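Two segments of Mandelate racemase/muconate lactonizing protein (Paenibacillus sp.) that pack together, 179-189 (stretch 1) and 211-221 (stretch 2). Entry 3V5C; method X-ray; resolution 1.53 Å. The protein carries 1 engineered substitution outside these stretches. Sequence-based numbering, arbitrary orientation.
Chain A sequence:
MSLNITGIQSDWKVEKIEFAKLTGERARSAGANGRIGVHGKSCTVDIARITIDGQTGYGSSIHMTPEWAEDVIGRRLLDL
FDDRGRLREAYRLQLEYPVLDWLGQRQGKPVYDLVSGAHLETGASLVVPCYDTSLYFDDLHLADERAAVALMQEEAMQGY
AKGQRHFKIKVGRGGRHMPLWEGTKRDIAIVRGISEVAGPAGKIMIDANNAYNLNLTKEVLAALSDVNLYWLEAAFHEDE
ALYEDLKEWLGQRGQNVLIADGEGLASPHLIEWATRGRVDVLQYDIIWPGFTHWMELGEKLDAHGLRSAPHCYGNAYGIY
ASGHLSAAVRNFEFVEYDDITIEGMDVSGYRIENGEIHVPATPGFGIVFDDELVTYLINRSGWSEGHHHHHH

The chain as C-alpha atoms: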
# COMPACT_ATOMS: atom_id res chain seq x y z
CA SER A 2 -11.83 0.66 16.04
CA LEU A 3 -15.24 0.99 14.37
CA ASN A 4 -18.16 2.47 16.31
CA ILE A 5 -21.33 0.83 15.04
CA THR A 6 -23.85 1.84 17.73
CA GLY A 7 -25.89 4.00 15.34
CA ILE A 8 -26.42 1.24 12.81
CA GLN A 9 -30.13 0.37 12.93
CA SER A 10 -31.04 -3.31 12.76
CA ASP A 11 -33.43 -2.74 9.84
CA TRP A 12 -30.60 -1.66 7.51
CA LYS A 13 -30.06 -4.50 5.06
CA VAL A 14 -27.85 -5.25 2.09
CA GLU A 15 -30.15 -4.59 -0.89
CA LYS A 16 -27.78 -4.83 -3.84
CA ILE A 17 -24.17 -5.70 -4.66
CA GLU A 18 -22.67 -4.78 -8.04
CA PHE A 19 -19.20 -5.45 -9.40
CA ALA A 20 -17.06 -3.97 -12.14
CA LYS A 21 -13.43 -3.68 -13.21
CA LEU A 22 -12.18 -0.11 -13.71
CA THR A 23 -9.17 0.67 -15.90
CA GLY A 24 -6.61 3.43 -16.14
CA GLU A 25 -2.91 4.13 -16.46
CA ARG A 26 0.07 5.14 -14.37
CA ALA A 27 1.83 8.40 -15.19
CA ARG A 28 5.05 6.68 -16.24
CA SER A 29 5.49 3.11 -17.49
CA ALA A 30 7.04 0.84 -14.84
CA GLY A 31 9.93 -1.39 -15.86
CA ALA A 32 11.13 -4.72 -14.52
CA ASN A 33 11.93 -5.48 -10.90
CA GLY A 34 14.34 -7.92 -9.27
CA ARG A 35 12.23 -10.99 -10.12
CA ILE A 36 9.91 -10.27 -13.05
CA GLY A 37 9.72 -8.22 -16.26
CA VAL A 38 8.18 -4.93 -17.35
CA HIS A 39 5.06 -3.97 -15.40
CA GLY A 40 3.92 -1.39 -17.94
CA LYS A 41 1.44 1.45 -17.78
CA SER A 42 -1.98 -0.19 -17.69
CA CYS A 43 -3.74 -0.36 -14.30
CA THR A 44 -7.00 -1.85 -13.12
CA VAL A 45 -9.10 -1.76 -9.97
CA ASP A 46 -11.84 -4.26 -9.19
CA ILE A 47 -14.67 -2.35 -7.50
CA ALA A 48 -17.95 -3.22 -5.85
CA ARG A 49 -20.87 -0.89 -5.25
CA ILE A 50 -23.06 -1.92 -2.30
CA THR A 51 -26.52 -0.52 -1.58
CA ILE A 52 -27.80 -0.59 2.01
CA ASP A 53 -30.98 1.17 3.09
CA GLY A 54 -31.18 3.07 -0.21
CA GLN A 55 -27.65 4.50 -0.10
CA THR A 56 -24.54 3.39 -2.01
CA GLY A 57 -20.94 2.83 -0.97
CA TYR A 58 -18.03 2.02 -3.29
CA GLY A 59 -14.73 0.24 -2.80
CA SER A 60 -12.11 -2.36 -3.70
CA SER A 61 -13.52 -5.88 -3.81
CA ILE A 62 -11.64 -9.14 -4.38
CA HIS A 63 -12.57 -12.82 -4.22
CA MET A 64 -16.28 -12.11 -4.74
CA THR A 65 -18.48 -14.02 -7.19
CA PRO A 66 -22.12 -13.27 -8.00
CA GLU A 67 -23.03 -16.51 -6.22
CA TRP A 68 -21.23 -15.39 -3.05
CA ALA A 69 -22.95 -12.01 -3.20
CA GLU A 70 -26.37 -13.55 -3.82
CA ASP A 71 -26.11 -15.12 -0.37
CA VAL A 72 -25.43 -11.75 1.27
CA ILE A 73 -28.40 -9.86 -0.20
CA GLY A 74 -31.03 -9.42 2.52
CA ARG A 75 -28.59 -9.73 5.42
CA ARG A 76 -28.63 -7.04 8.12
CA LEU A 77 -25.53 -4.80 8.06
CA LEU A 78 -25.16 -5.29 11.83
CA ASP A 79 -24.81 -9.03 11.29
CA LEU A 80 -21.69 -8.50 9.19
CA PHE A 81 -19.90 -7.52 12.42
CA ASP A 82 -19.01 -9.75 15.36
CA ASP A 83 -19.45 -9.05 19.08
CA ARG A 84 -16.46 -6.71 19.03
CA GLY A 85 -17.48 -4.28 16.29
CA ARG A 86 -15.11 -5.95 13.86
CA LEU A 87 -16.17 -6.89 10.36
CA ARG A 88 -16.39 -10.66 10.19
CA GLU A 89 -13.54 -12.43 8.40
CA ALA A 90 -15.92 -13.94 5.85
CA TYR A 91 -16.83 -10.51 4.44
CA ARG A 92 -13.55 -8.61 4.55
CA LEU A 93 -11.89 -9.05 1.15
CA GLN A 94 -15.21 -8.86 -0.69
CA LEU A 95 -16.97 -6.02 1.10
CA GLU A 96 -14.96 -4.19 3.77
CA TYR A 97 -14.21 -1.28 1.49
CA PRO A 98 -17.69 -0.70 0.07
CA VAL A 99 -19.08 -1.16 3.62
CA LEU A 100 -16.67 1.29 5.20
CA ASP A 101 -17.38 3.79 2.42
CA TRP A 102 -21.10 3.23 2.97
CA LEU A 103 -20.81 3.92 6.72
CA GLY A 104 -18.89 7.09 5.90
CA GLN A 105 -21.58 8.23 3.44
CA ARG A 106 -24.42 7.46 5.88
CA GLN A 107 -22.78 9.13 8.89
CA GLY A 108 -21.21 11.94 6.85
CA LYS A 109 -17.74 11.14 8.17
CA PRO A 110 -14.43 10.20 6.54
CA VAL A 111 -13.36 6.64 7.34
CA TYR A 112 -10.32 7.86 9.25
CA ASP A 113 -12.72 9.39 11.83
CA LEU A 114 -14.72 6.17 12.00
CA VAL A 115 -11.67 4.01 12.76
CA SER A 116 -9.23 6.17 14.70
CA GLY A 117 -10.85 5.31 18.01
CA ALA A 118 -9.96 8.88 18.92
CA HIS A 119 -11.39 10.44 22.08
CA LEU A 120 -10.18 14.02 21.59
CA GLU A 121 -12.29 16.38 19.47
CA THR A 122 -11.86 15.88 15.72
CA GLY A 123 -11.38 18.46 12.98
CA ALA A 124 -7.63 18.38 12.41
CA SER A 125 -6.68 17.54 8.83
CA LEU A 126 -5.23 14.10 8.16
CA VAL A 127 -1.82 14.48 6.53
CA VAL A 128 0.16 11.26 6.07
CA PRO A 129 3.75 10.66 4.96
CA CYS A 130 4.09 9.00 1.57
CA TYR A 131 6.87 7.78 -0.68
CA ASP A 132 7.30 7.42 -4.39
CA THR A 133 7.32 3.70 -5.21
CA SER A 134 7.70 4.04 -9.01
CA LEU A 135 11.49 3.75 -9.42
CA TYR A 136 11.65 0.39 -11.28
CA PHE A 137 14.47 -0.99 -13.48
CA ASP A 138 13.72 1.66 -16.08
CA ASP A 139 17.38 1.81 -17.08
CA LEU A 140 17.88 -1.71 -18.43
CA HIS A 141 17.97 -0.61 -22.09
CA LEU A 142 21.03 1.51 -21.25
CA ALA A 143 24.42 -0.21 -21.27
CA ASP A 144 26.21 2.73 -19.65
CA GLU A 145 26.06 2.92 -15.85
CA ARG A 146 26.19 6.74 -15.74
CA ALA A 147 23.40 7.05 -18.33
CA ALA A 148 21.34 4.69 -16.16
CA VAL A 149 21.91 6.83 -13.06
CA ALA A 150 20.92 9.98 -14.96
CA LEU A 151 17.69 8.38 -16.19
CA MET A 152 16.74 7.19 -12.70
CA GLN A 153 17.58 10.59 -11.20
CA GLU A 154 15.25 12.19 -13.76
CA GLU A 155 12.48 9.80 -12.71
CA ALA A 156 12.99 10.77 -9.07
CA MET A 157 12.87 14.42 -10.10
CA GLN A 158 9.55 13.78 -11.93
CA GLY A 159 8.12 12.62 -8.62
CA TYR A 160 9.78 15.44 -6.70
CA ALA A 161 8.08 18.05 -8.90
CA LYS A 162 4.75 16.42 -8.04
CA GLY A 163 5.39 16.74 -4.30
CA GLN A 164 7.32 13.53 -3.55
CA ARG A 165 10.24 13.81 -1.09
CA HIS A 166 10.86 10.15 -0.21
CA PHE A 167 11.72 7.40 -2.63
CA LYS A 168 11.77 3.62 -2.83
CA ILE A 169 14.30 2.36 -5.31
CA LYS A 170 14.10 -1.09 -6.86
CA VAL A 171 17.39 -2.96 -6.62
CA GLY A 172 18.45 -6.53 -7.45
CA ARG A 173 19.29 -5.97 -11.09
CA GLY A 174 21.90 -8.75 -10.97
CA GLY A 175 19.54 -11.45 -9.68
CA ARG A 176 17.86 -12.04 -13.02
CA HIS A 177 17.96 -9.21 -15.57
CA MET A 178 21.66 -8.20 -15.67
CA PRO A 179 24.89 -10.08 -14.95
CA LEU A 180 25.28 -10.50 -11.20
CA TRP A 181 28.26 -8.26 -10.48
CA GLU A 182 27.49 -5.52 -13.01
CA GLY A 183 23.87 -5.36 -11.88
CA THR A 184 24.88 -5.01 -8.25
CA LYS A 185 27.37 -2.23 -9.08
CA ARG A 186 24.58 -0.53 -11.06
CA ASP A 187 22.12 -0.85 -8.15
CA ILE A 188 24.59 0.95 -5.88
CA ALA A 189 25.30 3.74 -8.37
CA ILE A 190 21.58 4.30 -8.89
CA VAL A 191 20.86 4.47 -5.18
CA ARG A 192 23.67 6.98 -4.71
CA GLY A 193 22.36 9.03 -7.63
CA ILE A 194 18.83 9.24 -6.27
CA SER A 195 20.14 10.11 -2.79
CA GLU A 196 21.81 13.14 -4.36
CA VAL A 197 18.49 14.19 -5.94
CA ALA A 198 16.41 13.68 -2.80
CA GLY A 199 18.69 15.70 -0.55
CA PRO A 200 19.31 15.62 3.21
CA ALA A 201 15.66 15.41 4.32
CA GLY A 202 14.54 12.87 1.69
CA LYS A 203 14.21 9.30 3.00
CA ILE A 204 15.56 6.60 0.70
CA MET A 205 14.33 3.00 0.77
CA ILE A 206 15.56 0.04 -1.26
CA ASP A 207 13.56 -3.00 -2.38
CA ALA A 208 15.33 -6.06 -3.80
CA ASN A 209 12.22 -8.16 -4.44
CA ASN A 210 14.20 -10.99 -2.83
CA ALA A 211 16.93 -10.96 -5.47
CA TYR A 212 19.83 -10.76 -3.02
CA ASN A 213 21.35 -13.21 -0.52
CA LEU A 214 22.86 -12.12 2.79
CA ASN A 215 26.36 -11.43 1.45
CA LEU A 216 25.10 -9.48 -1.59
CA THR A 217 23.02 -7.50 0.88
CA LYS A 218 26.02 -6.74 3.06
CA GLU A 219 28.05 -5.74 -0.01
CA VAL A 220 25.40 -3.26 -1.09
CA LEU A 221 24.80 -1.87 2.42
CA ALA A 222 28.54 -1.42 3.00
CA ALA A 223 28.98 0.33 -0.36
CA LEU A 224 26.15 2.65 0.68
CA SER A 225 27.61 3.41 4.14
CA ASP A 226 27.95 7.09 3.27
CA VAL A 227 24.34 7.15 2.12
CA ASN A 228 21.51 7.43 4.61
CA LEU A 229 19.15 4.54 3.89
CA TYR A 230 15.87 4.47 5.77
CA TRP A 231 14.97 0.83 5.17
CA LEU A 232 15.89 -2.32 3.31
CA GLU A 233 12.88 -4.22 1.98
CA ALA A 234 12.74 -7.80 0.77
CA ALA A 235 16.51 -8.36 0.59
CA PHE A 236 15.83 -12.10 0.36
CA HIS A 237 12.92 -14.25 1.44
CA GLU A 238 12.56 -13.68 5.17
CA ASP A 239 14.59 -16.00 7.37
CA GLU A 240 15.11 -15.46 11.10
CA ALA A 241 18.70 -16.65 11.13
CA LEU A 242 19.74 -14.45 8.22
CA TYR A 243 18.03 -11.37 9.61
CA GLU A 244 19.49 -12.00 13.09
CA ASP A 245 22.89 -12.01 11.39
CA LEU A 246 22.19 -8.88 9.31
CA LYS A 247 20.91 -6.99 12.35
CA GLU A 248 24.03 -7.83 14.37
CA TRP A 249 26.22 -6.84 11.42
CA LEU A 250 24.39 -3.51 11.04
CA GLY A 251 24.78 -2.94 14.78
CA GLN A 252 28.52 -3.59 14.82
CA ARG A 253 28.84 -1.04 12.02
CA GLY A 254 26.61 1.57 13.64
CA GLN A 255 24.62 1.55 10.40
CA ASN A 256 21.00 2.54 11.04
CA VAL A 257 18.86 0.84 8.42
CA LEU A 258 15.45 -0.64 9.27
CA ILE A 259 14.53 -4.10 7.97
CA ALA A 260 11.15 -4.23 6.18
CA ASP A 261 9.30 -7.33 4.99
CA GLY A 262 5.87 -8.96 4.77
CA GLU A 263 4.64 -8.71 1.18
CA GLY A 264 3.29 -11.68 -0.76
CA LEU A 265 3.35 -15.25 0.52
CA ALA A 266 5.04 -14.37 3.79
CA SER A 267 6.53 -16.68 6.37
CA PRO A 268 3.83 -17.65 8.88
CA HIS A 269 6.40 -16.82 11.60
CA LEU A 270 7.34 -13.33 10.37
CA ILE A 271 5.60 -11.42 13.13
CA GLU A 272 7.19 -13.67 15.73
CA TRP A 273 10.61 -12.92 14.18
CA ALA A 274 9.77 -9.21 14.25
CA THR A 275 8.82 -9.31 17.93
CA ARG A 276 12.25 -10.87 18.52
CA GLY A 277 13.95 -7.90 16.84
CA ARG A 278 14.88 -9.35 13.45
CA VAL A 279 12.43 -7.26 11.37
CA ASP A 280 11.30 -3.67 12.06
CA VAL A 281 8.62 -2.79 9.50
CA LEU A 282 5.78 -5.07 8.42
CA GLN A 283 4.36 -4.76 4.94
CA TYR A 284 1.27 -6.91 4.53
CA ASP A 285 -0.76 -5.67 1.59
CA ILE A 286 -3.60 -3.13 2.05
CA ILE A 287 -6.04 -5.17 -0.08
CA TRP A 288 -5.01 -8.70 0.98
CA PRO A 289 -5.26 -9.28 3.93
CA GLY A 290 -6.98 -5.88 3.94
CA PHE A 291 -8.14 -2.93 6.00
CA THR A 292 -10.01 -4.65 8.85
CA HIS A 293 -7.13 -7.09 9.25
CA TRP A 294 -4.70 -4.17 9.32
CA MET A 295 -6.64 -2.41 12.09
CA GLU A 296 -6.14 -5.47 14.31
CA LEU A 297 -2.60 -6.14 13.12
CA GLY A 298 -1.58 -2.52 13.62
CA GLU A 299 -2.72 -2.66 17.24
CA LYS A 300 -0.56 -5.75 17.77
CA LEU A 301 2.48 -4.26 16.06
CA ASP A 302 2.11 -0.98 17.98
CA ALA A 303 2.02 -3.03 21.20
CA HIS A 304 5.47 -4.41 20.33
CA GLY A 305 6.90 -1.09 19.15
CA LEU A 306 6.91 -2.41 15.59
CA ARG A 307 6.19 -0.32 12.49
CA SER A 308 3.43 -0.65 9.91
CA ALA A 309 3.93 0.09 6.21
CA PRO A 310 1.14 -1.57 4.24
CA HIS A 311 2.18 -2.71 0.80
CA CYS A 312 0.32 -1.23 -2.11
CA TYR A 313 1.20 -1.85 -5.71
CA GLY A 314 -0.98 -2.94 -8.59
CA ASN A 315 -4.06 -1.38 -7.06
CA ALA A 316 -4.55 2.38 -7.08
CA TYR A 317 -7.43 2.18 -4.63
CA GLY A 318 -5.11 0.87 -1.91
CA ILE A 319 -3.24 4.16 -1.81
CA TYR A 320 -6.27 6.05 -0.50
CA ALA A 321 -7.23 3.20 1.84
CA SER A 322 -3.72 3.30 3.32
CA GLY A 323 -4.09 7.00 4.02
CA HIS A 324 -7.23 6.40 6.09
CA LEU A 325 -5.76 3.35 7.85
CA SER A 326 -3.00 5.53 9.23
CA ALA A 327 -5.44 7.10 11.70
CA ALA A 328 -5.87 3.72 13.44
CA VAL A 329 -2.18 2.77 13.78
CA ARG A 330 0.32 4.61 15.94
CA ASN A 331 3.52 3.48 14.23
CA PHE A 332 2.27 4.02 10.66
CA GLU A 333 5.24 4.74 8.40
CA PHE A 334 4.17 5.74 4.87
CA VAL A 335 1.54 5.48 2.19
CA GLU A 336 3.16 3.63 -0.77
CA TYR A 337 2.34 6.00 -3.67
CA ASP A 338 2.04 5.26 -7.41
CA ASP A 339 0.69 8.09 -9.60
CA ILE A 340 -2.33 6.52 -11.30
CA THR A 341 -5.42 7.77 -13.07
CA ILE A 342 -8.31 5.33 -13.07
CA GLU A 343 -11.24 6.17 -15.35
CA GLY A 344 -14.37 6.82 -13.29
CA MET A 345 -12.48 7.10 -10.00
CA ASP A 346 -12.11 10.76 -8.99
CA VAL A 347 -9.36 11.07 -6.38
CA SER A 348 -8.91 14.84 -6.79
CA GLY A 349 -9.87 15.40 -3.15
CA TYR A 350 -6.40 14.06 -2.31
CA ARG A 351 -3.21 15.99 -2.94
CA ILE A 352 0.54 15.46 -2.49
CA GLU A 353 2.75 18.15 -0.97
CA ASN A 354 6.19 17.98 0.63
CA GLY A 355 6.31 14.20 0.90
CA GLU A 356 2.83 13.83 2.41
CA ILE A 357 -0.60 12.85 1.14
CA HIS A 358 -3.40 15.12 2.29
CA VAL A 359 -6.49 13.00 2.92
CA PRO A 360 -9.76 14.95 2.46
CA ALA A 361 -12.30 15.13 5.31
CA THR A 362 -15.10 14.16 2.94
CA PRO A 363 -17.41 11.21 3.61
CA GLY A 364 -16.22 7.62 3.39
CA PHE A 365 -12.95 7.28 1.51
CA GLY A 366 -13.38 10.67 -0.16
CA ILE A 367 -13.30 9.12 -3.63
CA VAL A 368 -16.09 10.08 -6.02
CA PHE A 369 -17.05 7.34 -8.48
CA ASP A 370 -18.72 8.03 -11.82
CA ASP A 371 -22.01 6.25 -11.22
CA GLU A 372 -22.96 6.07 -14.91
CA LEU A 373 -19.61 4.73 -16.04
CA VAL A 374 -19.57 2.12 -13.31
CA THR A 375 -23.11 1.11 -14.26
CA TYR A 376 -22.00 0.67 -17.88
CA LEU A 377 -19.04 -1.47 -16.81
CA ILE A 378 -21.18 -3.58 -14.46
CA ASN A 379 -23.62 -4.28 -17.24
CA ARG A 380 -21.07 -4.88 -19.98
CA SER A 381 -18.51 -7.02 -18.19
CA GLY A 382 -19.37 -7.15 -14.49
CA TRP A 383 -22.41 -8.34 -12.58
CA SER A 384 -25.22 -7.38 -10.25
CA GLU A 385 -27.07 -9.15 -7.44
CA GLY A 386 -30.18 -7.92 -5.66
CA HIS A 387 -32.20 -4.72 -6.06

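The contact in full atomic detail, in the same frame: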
# COMPACT_ATOMS: atom_id res chain seq x y z
N PRO A 179 23.85 -9.25 -15.57
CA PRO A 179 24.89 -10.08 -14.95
C PRO A 179 25.02 -9.69 -13.49
O PRO A 179 24.87 -8.52 -13.13
CB PRO A 179 26.14 -9.72 -15.75
CG PRO A 179 25.60 -9.38 -17.11
CD PRO A 179 24.33 -8.61 -16.81
N LEU A 180 25.28 -10.68 -12.65
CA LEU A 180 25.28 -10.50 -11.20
C LEU A 180 26.10 -9.31 -10.70
O LEU A 180 25.59 -8.43 -10.00
CB LEU A 180 25.78 -11.78 -10.54
CG LEU A 180 25.85 -11.76 -9.02
CD1 LEU A 180 24.45 -11.65 -8.44
CD2 LEU A 180 26.56 -13.01 -8.52
N TRP A 181 27.38 -9.28 -11.03
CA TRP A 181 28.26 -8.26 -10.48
C TRP A 181 27.98 -6.86 -11.06
O TRP A 181 27.92 -5.89 -10.32
CB TRP A 181 29.72 -8.68 -10.63
CG TRP A 181 29.96 -10.00 -9.97
CD1 TRP A 181 30.23 -11.19 -10.59
CD2 TRP A 181 29.89 -10.30 -8.57
NE1 TRP A 181 30.36 -12.20 -9.66
CE2 TRP A 181 30.16 -11.67 -8.41
CE3 TRP A 181 29.65 -9.53 -7.43
CZ2 TRP A 181 30.19 -12.30 -7.17
CZ3 TRP A 181 29.68 -10.15 -6.18
CH2 TRP A 181 29.95 -11.52 -6.07
N GLU A 182 27.81 -6.78 -12.37
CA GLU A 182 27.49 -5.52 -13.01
C GLU A 182 26.18 -4.95 -12.48
O GLU A 182 26.07 -3.77 -12.21
CB GLU A 182 27.38 -5.70 -14.52
CG GLU A 182 27.15 -4.39 -15.24
CD GLU A 182 26.89 -4.56 -16.72
OE1 GLU A 182 27.00 -5.69 -17.25
OE2 GLU A 182 26.55 -3.53 -17.36
N GLY A 183 25.18 -5.82 -12.34
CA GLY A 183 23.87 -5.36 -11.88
C GLY A 183 23.93 -4.83 -10.46
O GLY A 183 23.24 -3.85 -10.12
N THR A 184 24.73 -5.47 -9.62
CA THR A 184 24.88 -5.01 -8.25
C THR A 184 25.62 -3.66 -8.19
O THR A 184 25.23 -2.75 -7.44
CB THR A 184 25.54 -6.09 -7.37
OG1 THR A 184 24.81 -7.32 -7.53
CG2 THR A 184 25.55 -5.70 -5.90
N LYS A 185 26.69 -3.53 -8.96
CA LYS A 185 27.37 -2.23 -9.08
C LYS A 185 26.40 -1.13 -9.55
O LYS A 185 26.42 -0.01 -9.04
CB LYS A 185 28.56 -2.36 -10.04
CG LYS A 185 29.45 -1.12 -10.11
CD LYS A 185 30.59 -1.33 -11.11
CE LYS A 185 31.07 -0.02 -11.72
NZ LYS A 185 31.82 -0.27 -12.98
N ARG A 186 25.53 -1.49 -10.49
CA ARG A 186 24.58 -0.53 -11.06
C ARG A 186 23.53 -0.16 -10.02
O ARG A 186 23.18 1.01 -9.90
CB ARG A 186 23.97 -1.06 -12.38
CG ARG A 186 22.70 -0.37 -12.88
CD ARG A 186 22.84 0.61 -14.04
NE ARG A 186 23.52 0.14 -15.25
CZ ARG A 186 22.95 -0.14 -16.43
NH1 ARG A 186 21.62 -0.07 -16.62
NH2 ARG A 186 23.72 -0.50 -17.44
N ASP A 187 23.05 -1.14 -9.25
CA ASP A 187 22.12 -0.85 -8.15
C ASP A 187 22.69 0.24 -7.27
O ASP A 187 22.01 1.21 -6.94
CB ASP A 187 21.90 -2.06 -7.23
CG ASP A 187 21.04 -3.16 -7.83
OD1 ASP A 187 20.28 -2.95 -8.81
OD2 ASP A 187 21.14 -4.29 -7.28
N ILE A 188 23.94 0.05 -6.84
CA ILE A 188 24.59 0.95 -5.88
C ILE A 188 24.69 2.37 -6.45
O ILE A 188 24.35 3.34 -5.77
CB ILE A 188 25.99 0.44 -5.51
CG1 ILE A 188 25.86 -0.83 -4.66
CG2 ILE A 188 26.75 1.52 -4.72
CD1 ILE A 188 27.10 -1.70 -4.61
N ALA A 189 25.15 2.46 -7.70
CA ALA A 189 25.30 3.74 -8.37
C ALA A 189 23.96 4.46 -8.47
O ALA A 189 23.89 5.67 -8.30
CB ALA A 189 25.87 3.53 -9.77
N ALA A 211 15.91 -10.57 -4.51
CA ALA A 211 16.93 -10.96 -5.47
C ALA A 211 18.34 -11.06 -4.90
O ALA A 211 19.25 -11.49 -5.59
CB ALA A 211 16.93 -10.02 -6.66
N TYR A 212 18.53 -10.65 -3.64
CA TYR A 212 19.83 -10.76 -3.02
C TYR A 212 19.96 -12.06 -2.21
O TYR A 212 19.00 -12.83 -2.12
CB TYR A 212 20.08 -9.55 -2.11
CG TYR A 212 20.31 -8.22 -2.82
CD1 TYR A 212 20.68 -8.15 -4.17
CD2 TYR A 212 20.20 -7.02 -2.11
CE1 TYR A 212 20.91 -6.91 -4.79
CE2 TYR A 212 20.42 -5.80 -2.71
CZ TYR A 212 20.79 -5.75 -4.03
OH TYR A 212 21.00 -4.50 -4.57
N ASN A 213 21.16 -12.30 -1.66
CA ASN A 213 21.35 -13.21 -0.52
C ASN A 213 22.04 -12.35 0.55
O ASN A 213 22.21 -11.13 0.35
CB ASN A 213 22.15 -14.46 -0.92
CG ASN A 213 23.51 -14.14 -1.53
OD1 ASN A 213 24.03 -13.03 -1.37
ND2 ASN A 213 24.09 -15.11 -2.22
N LEU A 214 22.40 -12.94 1.68
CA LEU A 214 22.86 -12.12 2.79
C LEU A 214 24.16 -11.38 2.44
O LEU A 214 24.32 -10.20 2.78
CB LEU A 214 23.00 -12.96 4.06
CG LEU A 214 23.54 -12.28 5.31
CD1 LEU A 214 22.63 -11.13 5.76
CD2 LEU A 214 23.68 -13.33 6.43
N ASN A 215 25.09 -12.07 1.78
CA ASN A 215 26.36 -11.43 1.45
C ASN A 215 26.23 -10.35 0.37
O ASN A 215 26.89 -9.32 0.46
CB ASN A 215 27.45 -12.46 1.10
CG ASN A 215 28.25 -12.89 2.32
OD1 ASN A 215 28.29 -12.18 3.32
ND2 ASN A 215 28.90 -14.05 2.24
N LEU A 216 25.37 -10.56 -0.64
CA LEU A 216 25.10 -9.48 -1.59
C LEU A 216 24.54 -8.28 -0.85
O LEU A 216 24.89 -7.13 -1.15
CB LEU A 216 24.11 -9.91 -2.66
CG LEU A 216 24.71 -10.68 -3.83
CD1 LEU A 216 23.60 -11.36 -4.64
CD2 LEU A 216 25.56 -9.75 -4.71
N THR A 217 23.65 -8.55 0.10
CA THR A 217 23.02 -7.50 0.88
C THR A 217 24.06 -6.71 1.65
O THR A 217 24.04 -5.48 1.63
CB THR A 217 21.98 -8.09 1.84
OG1 THR A 217 20.97 -8.74 1.05
CG2 THR A 217 21.34 -6.98 2.67
N LYS A 218 24.98 -7.41 2.30
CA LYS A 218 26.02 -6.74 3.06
C LYS A 218 26.94 -5.94 2.13
O LYS A 218 27.42 -4.87 2.52
CB LYS A 218 26.83 -7.76 3.86
CG LYS A 218 26.04 -8.36 5.01
CD LYS A 218 26.88 -9.43 5.71
CE LYS A 218 26.16 -9.93 6.95
NZ LYS A 218 26.94 -11.03 7.61
N GLU A 219 27.18 -6.46 0.93
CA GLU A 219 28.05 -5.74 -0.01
C GLU A 219 27.41 -4.43 -0.41
O GLU A 219 28.08 -3.39 -0.45
CB GLU A 219 28.34 -6.57 -1.25
CG GLU A 219 29.06 -5.81 -2.33
CD GLU A 219 29.73 -6.72 -3.33
OE1 GLU A 219 30.03 -7.89 -2.98
OE2 GLU A 219 29.96 -6.27 -4.47
N VAL A 220 26.12 -4.47 -0.70
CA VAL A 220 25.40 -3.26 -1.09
C VAL A 220 25.29 -2.25 0.06
O VAL A 220 25.53 -1.05 -0.12
CB VAL A 220 24.03 -3.63 -1.60
CG1 VAL A 220 23.17 -2.40 -1.76
CG2 VAL A 220 24.16 -4.41 -2.91
N LEU A 221 24.93 -2.74 1.25
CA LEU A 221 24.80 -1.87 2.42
C LEU A 221 26.14 -1.21 2.78
O LEU A 221 26.16 -0.03 3.13
CB LEU A 221 24.25 -2.63 3.62
CG LEU A 221 22.80 -3.08 3.48
CD1 LEU A 221 22.37 -3.92 4.66
CD2 LEU A 221 21.91 -1.85 3.36

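When two helices pack side by side at a modest angle, the contact is usually carried by a few residues spaced three or four apart, and polar groups that fall within it are satisfied either by their own helix or by a partner across the gap. The contact between residues 179-189 and 211-221 of this mandelate racemase/muconate lactonizing protein is a compact example. Helix 180-189 and helix 214-221 run in broadly the same direction, with 39° between their N-to-C directions and 10.4 Å between their axes at closest approach. Together the two stretches bury 381 Å².

Leu216 covers the most surface. Its CA-to-CB bond points toward the first stretch, and its side chain, with chi1 in m and chi2 in t, reaches three residues there. Leu216 CD1 lies 3.9 Å from Leu180 CD1, while Leu216 CD2 lies 3.8 Å from Thr184 OG1 and 4.4 Å from Trp181 CZ3. The CA-to-CB bonds of Leu180 and Trp181 point sideways to the second stretch, and it is the ends of their side chains that come nearer. The indole then extends the contact outward to Glu219: its OE1 approaches Trp181 CZ3 at 3.9 Å, near the plane of the ring and so at its edge.

Thr184, buried and directed toward the second stretch, shows how a hydroxyl can be accommodated among apolar groups. Thr184 OG1 donates a hydrogen bond to Leu180 O, 2.8 Å away and one turn earlier, so the polar atom is satisfied within its own helix even as it touches Leu216. The chi1 of -52° that allows this bond leaves the methyl free to pack, with Thr184 CG2 3.5 Å from Val220 CG2.

Ile188, one turn beyond Thr184, continues the same stripe. Its CA and that of Val220 are 6.4 Å apart, the point where the two backbones are in register, and the extended end of its side chain places Ile188 CD1 4.2 Å from Val220 CA. The side chains also meet, with Ile188 CG1 4.3 Å from Val220 CG1.

A single hydrogen bond crosses the contact. The CA-to-CB bond of Tyr212, just ahead of the second helix, points sideways, but the end of the side chain comes nearer the first stretch, and Tyr212 OH donates to Asp187 OD2 at 2.7 Å. The carboxylate oxygen lies near the plane of the phenol ring, as suits a hydroxyl bonded to an aromatic carbon. Both residues are buried, and this short polar link adds to the packing round Leu216, Thr184 and Ile188.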